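Local coordinates for xyloglucan-specific endo-beta-1,4-glucanase GH12 (Aspergillus niveus, PDB 4NPR), which probably catalyses the hydrolysis of internal beta-1,4-glucosidic linkages in xyloglucan, with retention of the beta-configuration, as a family 12 glycoside hydrolase, at residues S106-N111 with V141-L146; A165-N170 with S188-F193. All coordinates share one frame; numbering follows the deposited sequence.

Contact 1 of 2, residues S106-N111 with V141-L146; sequences STWKWN and VWLGAL. With SO4 (sulfate ion), chain C.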
ATOM      1  N   SER A 106       6.475  -0.269 -11.718  1.00 15.00           N
ATOM      2  CA  SER A 106       5.176  -0.865 -11.313  1.00 14.64           C
ATOM      3  C   SER A 106       4.041  -0.374 -12.195  1.00 14.52           C
ATOM      4  O   SER A 106       4.015   0.794 -12.557  1.00 14.85           O
ATOM      5  CB  SER A 106       4.838  -0.483  -9.859  1.00 14.95           C
ATOM      6  OG  SER A 106       3.643  -1.116  -9.382  1.00 15.13           O
ATOM      7  N   THR A 107       3.067  -1.227 -12.480  1.00 14.18           N
ATOM      8  CA  THR A 107       1.865  -0.783 -13.167  1.00 14.55           C
ATOM      9  C   THR A 107       0.650  -1.299 -12.414  1.00 14.10           C
ATOM     10  O   THR A 107       0.611  -2.460 -12.043  1.00 13.72           O
ATOM     11  CB  THR A 107       1.831  -1.282 -14.649  1.00 15.58           C
ATOM     12  OG1 THR A 107       2.925  -0.707 -15.404  1.00 15.99           O
ATOM     13  CG2 THR A 107       0.458  -0.923 -15.341  1.00 15.65           C
ATOM     14  N   TRP A 108      -0.355  -0.442 -12.234  1.00 13.49           N
ATOM     15  CA  TRP A 108      -1.474  -0.750 -11.375  1.00 12.97           C
ATOM     16  C   TRP A 108      -2.689  -0.094 -11.969  1.00 13.18           C
ATOM     17  O   TRP A 108      -2.662   1.075 -12.277  1.00 12.61           O
ATOM     18  CB  TRP A 108      -1.243  -0.187  -9.958  1.00 12.69           C
ATOM     19  CG  TRP A 108      -2.093  -0.747  -8.841  1.00 12.40           C
ATOM     20  CD1 TRP A 108      -3.004  -1.774  -8.918  1.00 12.80           C
ATOM     21  CD2 TRP A 108      -2.031  -0.384  -7.454  1.00 11.96           C
ATOM     22  NE1 TRP A 108      -3.546  -2.024  -7.675  1.00 12.63           N
ATOM     23  CE2 TRP A 108      -2.944  -1.199  -6.760  1.00 12.02           C
ATOM     24  CE3 TRP A 108      -1.283   0.542  -6.737  1.00 12.10           C
ATOM     25  CZ2 TRP A 108      -3.141  -1.098  -5.403  1.00 11.89           C
ATOM     26  CZ3 TRP A 108      -1.471   0.645  -5.381  1.00 12.00           C
ATOM     27  CH2 TRP A 108      -2.396  -0.175  -4.724  1.00 12.15           C
ATOM     28  N   LYS A 109      -3.745  -0.882 -12.113  1.00 13.66           N
ATOM     29  CA  LYS A 109      -5.042  -0.408 -12.445  1.00 14.50           C
ATOM     30  C   LYS A 109      -6.034  -0.952 -11.407  1.00 14.84           C
ATOM     31  O   LYS A 109      -6.090  -2.180 -11.161  1.00 16.27           O
ATOM     32  CB  LYS A 109      -5.407  -0.939 -13.838  1.00 16.00           C
ATOM     33  CG  LYS A 109      -6.879  -0.759 -14.220  1.00 17.31           C
ATOM     34  CD  LYS A 109      -7.218   0.727 -14.162  1.00 18.62           C
ATOM     35  CE  LYS A 109      -8.510   1.035 -14.885  1.00 19.84           C
ATOM     36  NZ  LYS A 109      -9.642   0.712 -13.995  1.00 19.28           N
ATOM     37  N   TRP A 110      -6.834  -0.076 -10.810  1.00 14.41           N
ATOM     38  CA  TRP A 110      -7.839  -0.489  -9.812  1.00 13.91           C
ATOM     39  C   TRP A 110      -9.129   0.269  -9.940  1.00 13.88           C
ATOM     40  O   TRP A 110      -9.206   1.314 -10.593  1.00 13.21           O
ATOM     41  CB  TRP A 110      -7.336  -0.316  -8.379  1.00 13.98           C
ATOM     42  CG  TRP A 110      -6.925   1.094  -8.027  1.00 13.37           C
ATOM     43  CD1 TRP A 110      -5.720   1.616  -8.196  1.00 13.10           C
ATOM     44  CD2 TRP A 110      -7.753   2.152  -7.475  1.00 13.20           C
ATOM     45  NE1 TRP A 110      -5.708   2.953  -7.800  1.00 13.87           N
ATOM     46  CE2 TRP A 110      -6.947   3.298  -7.355  1.00 12.88           C
ATOM     47  CE3 TRP A 110      -9.092   2.243  -7.097  1.00 13.18           C
ATOM     48  CZ2 TRP A 110      -7.406   4.492  -6.816  1.00 12.97           C
ATOM     49  CZ3 TRP A 110      -9.565   3.482  -6.583  1.00 12.79           C
ATOM     50  CH2 TRP A 110      -8.723   4.573  -6.460  1.00 12.53           C
ATOM     51  N   ASN A 111     -10.128  -0.282  -9.267  1.00 15.50           N
ATOM     52  CA  ASN A 111     -11.464   0.300  -9.169  1.00 16.92           C
ATOM     53  C   ASN A 111     -12.154   0.020  -7.815  1.00 16.07           C
ATOM     54  O   ASN A 111     -12.002  -1.033  -7.250  1.00 14.23           O
ATOM     55  CB  ASN A 111     -12.342  -0.233 -10.309  1.00 18.44           C
ATOM     56  CG  ASN A 111     -13.642   0.504 -10.391  1.00 21.48           C
ATOM     57  OD1 ASN A 111     -13.637   1.727 -10.655  1.00 26.29           O
ATOM     58  ND2 ASN A 111     -14.767  -0.176 -10.063  1.00 21.46           N
ATOM     59  N   VAL A 141       2.427   5.308  -0.801  1.00 13.11           N
ATOM     60  CA  VAL A 141       2.051   6.093  -1.940  1.00 12.14           C
ATOM     61  C   VAL A 141       0.600   5.825  -2.183  1.00 11.62           C
ATOM     62  O   VAL A 141       0.219   4.730  -2.591  1.00 11.32           O
ATOM     63  CB  VAL A 141       2.900   5.759  -3.174  1.00 11.49           C
ATOM     64  CG1 VAL A 141       2.444   6.618  -4.328  1.00 11.17           C
ATOM     65  CG2 VAL A 141       4.384   5.996  -2.864  1.00 11.16           C
ATOM     66  N   TRP A 142      -0.200   6.837  -1.877  1.00 11.30           N
ATOM     67  CA  TRP A 142      -1.645   6.749  -1.969  1.00 11.20           C
ATOM     68  C   TRP A 142      -2.090   7.208  -3.360  1.00 11.81           C
ATOM     69  O   TRP A 142      -1.972   8.378  -3.730  1.00 11.47           O
ATOM     70  CB  TRP A 142      -2.298   7.622  -0.910  1.00 10.90           C
ATOM     71  CG  TRP A 142      -2.145   7.174   0.515  1.00 10.77           C
ATOM     72  CD1 TRP A 142      -1.077   6.505   1.084  1.00 11.23           C
ATOM     73  CD2 TRP A 142      -3.065   7.396   1.563  1.00 10.63           C
ATOM     74  NE1 TRP A 142      -1.310   6.270   2.413  1.00 11.13           N
ATOM     75  CE2 TRP A 142      -2.524   6.817   2.736  1.00 11.14           C
ATOM     76  CE3 TRP A 142      -4.305   8.012   1.634  1.00 10.92           C
ATOM     77  CZ2 TRP A 142      -3.204   6.836   3.959  1.00 11.36           C
ATOM     78  CZ3 TRP A 142      -4.993   8.026   2.861  1.00 11.11           C
ATOM     79  CH2 TRP A 142      -4.445   7.454   3.993  1.00 11.38           C
ATOM     80  N   LEU A 143      -2.639   6.284  -4.135  1.00 12.74           N
ATOM     81  CA  LEU A 143      -3.305   6.687  -5.375  1.00 13.40           C
ATOM     82  C   LEU A 143      -4.736   7.110  -5.127  1.00 13.47           C
ATOM     83  O   LEU A 143      -5.375   7.769  -5.983  1.00 13.20           O
ATOM     84  CB  LEU A 143      -3.227   5.553  -6.387  1.00 13.25           C
ATOM     85  CG  LEU A 143      -1.798   5.145  -6.672  1.00 13.35           C
ATOM     86  CD1 LEU A 143      -1.863   4.098  -7.734  1.00 14.01           C
ATOM     87  CD2 LEU A 143      -0.871   6.290  -7.096  1.00 13.36           C
ATOM     88  N   GLY A 144      -5.232   6.736  -3.948  1.00 13.84           N
ATOM     89  CA  GLY A 144      -6.656   6.879  -3.625  1.00 13.89           C
ATOM     90  C   GLY A 144      -6.831   7.245  -2.177  1.00 14.39           C
ATOM     91  O   GLY A 144      -6.298   6.568  -1.311  1.00 13.14           O
ATOM     92  N   ALA A 145      -7.556   8.347  -1.935  1.00 15.45           N
ATOM     93  CA  ALA A 145      -8.001   8.761  -0.598  1.00 15.69           C
ATOM     94  C   ALA A 145      -9.515   8.988  -0.600  1.00 16.16           C
ATOM     95  O   ALA A 145     -10.002  10.095  -0.802  1.00 15.09           O
ATOM     96  CB  ALA A 145      -7.277  10.013  -0.160  1.00 15.71           C
ATOM     97  N   LEU A 146     -10.247   7.928  -0.307  1.00 16.71           N
ATOM     98  CA  LEU A 146     -11.676   7.949  -0.402  1.00 17.02           C
ATOM     99  C   LEU A 146     -12.341   8.284   0.921  1.00 15.71           C
ATOM    100  O   LEU A 146     -11.903   7.834   1.984  1.00 16.55           O
ATOM    101  CB  LEU A 146     -12.140   6.583  -0.930  1.00 19.25           C
ATOM    102  CG  LEU A 146     -11.427   6.076  -2.192  1.00 20.68           C
ATOM    103  CD1 LEU A 146     -12.196   4.878  -2.700  1.00 23.50           C
ATOM    104  CD2 LEU A 146     -11.385   7.132  -3.277  1.00 20.98           C
TER
HETATM  105  S   SO4 C 301       2.609  -5.104 -16.943  1.00 53.97           S
HETATM  106  O1  SO4 C 301       2.458  -3.626 -16.935  1.00 57.33           O
HETATM  107  O2  SO4 C 301       1.762  -5.631 -15.839  1.00 49.40           O
HETATM  108  O3  SO4 C 301       2.134  -5.611 -18.262  1.00 56.22           O
HETATM  109  O4  SO4 C 301       4.041  -5.503 -16.737  1.00 48.79           O
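Between the two sheets of the beta-jelly roll, W108 and W110 of strand 105-113 pack against L143 and G144, which together face V121 as a classic beta bulge at a corner of strand 137-146. The L143 side chain reaches both indoles. Its CD1 lies 3.7 Å from CE3 of W108, approaching that ring obliquely, while its CB sits 3.9 Å from W110 NE1, at the edge of the second ring and near its plane. The backbone takes part as well: L143 O lies in the plane of the W110 indole, 3.9 Å from CZ2, and G144 CA is 4.1 Å from the same CZ2. W110 has CG between its backbone N and carbonyl carbon (chi1 58°), whereas W108 carries CG anti to N (chi1 -162°); the two indoles, both on the inner side of the strand, meet with W110 CD1 4.1 Å above one face of the W108 ring, toward its rim. The indole N-H of W110 makes a weak hydrogen bond to T190 O. On the other face of the strand, T107 OG1 makes a weak contact with a sulfate, probably from the crystallisation liquor. Y123 of strand 117-128 and Y238 of strand 231-240 meet W108 edge-to-face, and F193 of strand 192-196 touches L143.

Contact 2 of 2, residues A165-N170 with S188-F193; sequences AGIKFN and STTNSF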
ATOM      1  N   ALA A 165       7.116  10.987 -10.011  1.00 17.10           N
ATOM      2  CA  ALA A 165       6.627  10.056 -11.033  1.00 17.10           C
ATOM      3  C   ALA A 165       5.406  10.596 -11.789  1.00 16.99           C
ATOM      4  O   ALA A 165       4.460   9.861 -12.088  1.00 16.86           O
ATOM      5  CB  ALA A 165       6.380   8.670 -10.418  1.00 17.75           C
ATOM      6  N   GLY A 166       5.471  11.903 -12.081  1.00 17.01           N
ATOM      7  CA  GLY A 166       4.475  12.641 -12.872  1.00 16.52           C
ATOM      8  C   GLY A 166       3.207  13.088 -12.146  1.00 17.13           C
ATOM      9  O   GLY A 166       2.339  13.645 -12.772  1.00 17.09           O
ATOM     10  N   ILE A 167       3.099  12.831 -10.837  1.00 17.63           N
ATOM     11  CA  ILE A 167       1.871  13.072 -10.063  1.00 16.87           C
ATOM     12  C   ILE A 167       2.204  14.022  -8.931  1.00 15.70           C
ATOM     13  O   ILE A 167       3.223  13.856  -8.279  1.00 14.04           O
ATOM     14  CB  ILE A 167       1.385  11.751  -9.381  1.00 17.89           C
ATOM     15  CG1 ILE A 167       0.947  10.714 -10.412  1.00 17.41           C
ATOM     16  CG2 ILE A 167       0.260  12.006  -8.377  1.00 18.47           C
ATOM     17  CD1 ILE A 167       0.696   9.356  -9.802  1.00 16.91           C
ATOM     18  N   LYS A 168       1.327  14.991  -8.686  1.00 16.24           N
ATOM     19  CA  LYS A 168       1.469  15.924  -7.562  1.00 16.70           C
ATOM     20  C   LYS A 168       0.938  15.291  -6.276  1.00 15.15           C
ATOM     21  O   LYS A 168      -0.159  14.756  -6.232  1.00 14.93           O
ATOM     22  CB  LYS A 168       0.746  17.214  -7.841  1.00 19.03           C
ATOM     23  CG  LYS A 168       1.344  18.463  -7.151  1.00 23.08           C
ATOM     24  CD  LYS A 168       1.308  19.679  -8.113  1.00 25.22           C
ATOM     25  CE  LYS A 168       1.108  21.031  -7.398  1.00 28.04           C
ATOM     26  NZ  LYS A 168       2.064  21.258  -6.274  1.00 27.85           N
ATOM     27  N   PHE A 169       1.767  15.333  -5.249  1.00 13.70           N
ATOM     28  CA  PHE A 169       1.506  14.704  -3.970  1.00 12.67           C
ATOM     29  C   PHE A 169       1.459  15.731  -2.851  1.00 12.21           C
ATOM     30  O   PHE A 169       2.213  16.697  -2.868  1.00 12.20           O
ATOM     31  CB  PHE A 169       2.632  13.711  -3.691  1.00 12.30           C
ATOM     32  CG  PHE A 169       2.507  12.434  -4.470  1.00 11.81           C
ATOM     33  CD1 PHE A 169       1.570  11.481  -4.111  1.00 11.95           C
ATOM     34  CD2 PHE A 169       3.289  12.196  -5.545  1.00 11.72           C
ATOM     35  CE1 PHE A 169       1.426  10.316  -4.834  1.00 11.85           C
ATOM     36  CE2 PHE A 169       3.153  11.042  -6.262  1.00 11.85           C
ATOM     37  CZ  PHE A 169       2.233  10.093  -5.903  1.00 11.54           C
ATOM     38  N   ASN A 170       0.569  15.525  -1.888  1.00 12.22           N
ATOM     39  CA  ASN A 170       0.764  16.067  -0.561  1.00 12.04           C
ATOM     40  C   ASN A 170       1.620  15.055   0.221  1.00 12.25           C
ATOM     41  O   ASN A 170       1.278  13.886   0.287  1.00 13.19           O
ATOM     42  CB  ASN A 170      -0.535  16.215   0.168  1.00 11.73           C
ATOM     43  CG  ASN A 170      -1.400  17.319  -0.378  1.00 11.90           C
ATOM     44  OD1 ASN A 170      -0.944  18.319  -0.897  1.00 11.71           O
ATOM     45  ND2 ASN A 170      -2.689  17.124  -0.246  1.00 12.43           N
ATOM     46  N   SER A 188      -5.118  14.195  -6.830  1.00 15.48           N
ATOM     47  CA  SER A 188      -6.269  13.633  -7.535  1.00 16.24           C
ATOM     48  C   SER A 188      -6.277  12.147  -7.365  1.00 15.90           C
ATOM     49  O   SER A 188      -5.245  11.504  -7.442  1.00 16.05           O
ATOM     50  CB  SER A 188      -6.228  13.921  -9.037  1.00 17.52           C
ATOM     51  OG  SER A 188      -6.166  15.320  -9.283  1.00 20.31           O
ATOM     52  N   THR A 189      -7.454  11.587  -7.160  1.00 15.81           N
ATOM     53  CA  THR A 189      -7.621  10.157  -7.221  1.00 15.79           C
ATOM     54  C   THR A 189      -7.168   9.640  -8.569  1.00 16.66           C
ATOM     55  O   THR A 189      -7.615  10.137  -9.584  1.00 17.18           O
ATOM     56  CB  THR A 189      -9.079   9.824  -7.087  1.00 15.74           C
ATOM     57  OG1 THR A 189      -9.495  10.304  -5.801  1.00 15.84           O
ATOM     58  CG2 THR A 189      -9.313   8.306  -7.292  1.00 15.67           C
ATOM     59  N   THR A 190      -6.370   8.572  -8.544  1.00 17.00           N
ATOM     60  CA  THR A 190      -5.625   8.087  -9.677  1.00 15.89           C
ATOM     61  C   THR A 190      -5.719   6.567  -9.771  1.00 15.44           C
ATOM     62  O   THR A 190      -4.932   5.836  -9.161  1.00 15.16           O
ATOM     63  CB  THR A 190      -4.173   8.489  -9.499  1.00 16.68           C
ATOM     64  OG1 THR A 190      -4.105   9.932  -9.364  1.00 18.39           O
ATOM     65  CG2 THR A 190      -3.347   8.030 -10.673  1.00 16.46           C
ATOM     66  N   ASN A 191      -6.698   6.078 -10.543  1.00 14.12           N
ATOM     67  CA  ASN A 191      -6.907   4.661 -10.650  1.00 13.24           C
ATOM     68  C   ASN A 191      -6.053   3.953 -11.672  1.00 12.18           C
ATOM     69  O   ASN A 191      -6.054   2.761 -11.700  1.00 11.69           O
ATOM     70  CB  ASN A 191      -8.378   4.349 -10.863  1.00 13.89           C
ATOM     71  CG  ASN A 191      -8.776   4.384 -12.316  1.00 13.64           C
ATOM     72  OD1 ASN A 191      -7.948   4.317 -13.223  1.00 14.03           O
ATOM     73  ND2 ASN A 191     -10.041   4.440 -12.540  1.00 13.33           N
ATOM     74  N   SER A 192      -5.312   4.676 -12.493  1.00 11.98           N
ATOM     75  CA  SER A 192      -4.374   4.051 -13.463  1.00 11.89           C
ATOM     76  C   SER A 192      -3.014   4.662 -13.269  1.00 11.93           C
ATOM     77  O   SER A 192      -2.925   5.889 -13.191  1.00 11.95           O
ATOM     78  CB  SER A 192      -4.802   4.337 -14.914  1.00 11.56           C
ATOM     79  OG  SER A 192      -6.026   3.687 -15.188  1.00 11.94           O
ATOM     80  N   PHE A 193      -1.972   3.829 -13.213  1.00 11.75           N
ATOM     81  CA  PHE A 193      -0.605   4.285 -12.946  1.00 11.87           C
ATOM     82  C   PHE A 193       0.443   3.350 -13.517  1.00 11.19           C
ATOM     83  O   PHE A 193       0.336   2.158 -13.384  1.00 10.96           O
ATOM     84  CB  PHE A 193      -0.353   4.376 -11.421  1.00 12.51           C
ATOM     85  CG  PHE A 193       1.097   4.697 -11.040  1.00 12.48           C
ATOM     86  CD1 PHE A 193       1.605   5.981 -11.189  1.00 12.78           C
ATOM     87  CD2 PHE A 193       1.932   3.719 -10.525  1.00 12.58           C
ATOM     88  CE1 PHE A 193       2.928   6.275 -10.861  1.00 13.26           C
ATOM     89  CE2 PHE A 193       3.243   3.994 -10.200  1.00 12.69           C
ATOM     90  CZ  PHE A 193       3.750   5.270 -10.366  1.00 13.05           C
TER
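I167, at the start of strand 167-176, faces F193 and T190 across a partly buried apolar contact. Its CB is directed at the segment 188-193, and from there the side chain divides. The CG2 branch turns back to its own strand and lies 3.6 Å above the plane of the F169 ring, offset toward the rim. The other branch makes the contact: CG1 is anti to the carbonyl carbon (chi1 -66°), and the nearly fully extended second torsion (chi2 170°) carries CD1 outward. This terminal methyl rests obliquely against the phenyl ring of F193, 3.8 Å from its CD1 and 3.9 Å from its CE1, and comes within 4.3 Å of T190 CG2. A second approach to the ring comes from the tight turn ahead of the strand. The backbone angles of A165 and G166 fit a type I' turn joining strands 163-164 and 167-176. A165 O lies at the edge of the F193 ring, 4.1 Å from CE1, with A165 CB at a similar distance from the same carbon. Within 188-193 two hydroxyls bond locally: T190 OG1 donates to S188 O over 2.7 Å, from well above the carbonyl plane (44°), and S192 OG donates to N191 OD1 over 2.8 Å, almost in line with the amide C=O. The T190 bond ties down the hydroxyl of a side chain whose methyl faces I167. Across the segments the adhesion is therefore dispersive and hydrophobic, carried mainly by the I167 terminal methyl set obliquely on the F193 ring, with A165 CB and the T190 methyl beside it, while the hydroxyls of T190 and S192 are turned to acceptors within their own segment.

Overall arrangement
From the N terminus the chain first lays down 106-111, then runs through strand 117-128 before 141-146 comes back to close contact 1. Contact 2 opens only later, at 165-170, and closes at 188-193 after the hairpin of strands 167-176 and 179-186, so the two follow in series without nesting or crossing. Both bring the nine-stranded sheet against the six-stranded one. Residues 188-193 join them: they lead from strand 179-186 to edge strand 192-196 and run alongside contact 1, bonded to both its segments. T190 N probably hydrogen-bonds L143 O on one sheet, and F193 O probably accepts from W108 N on the other.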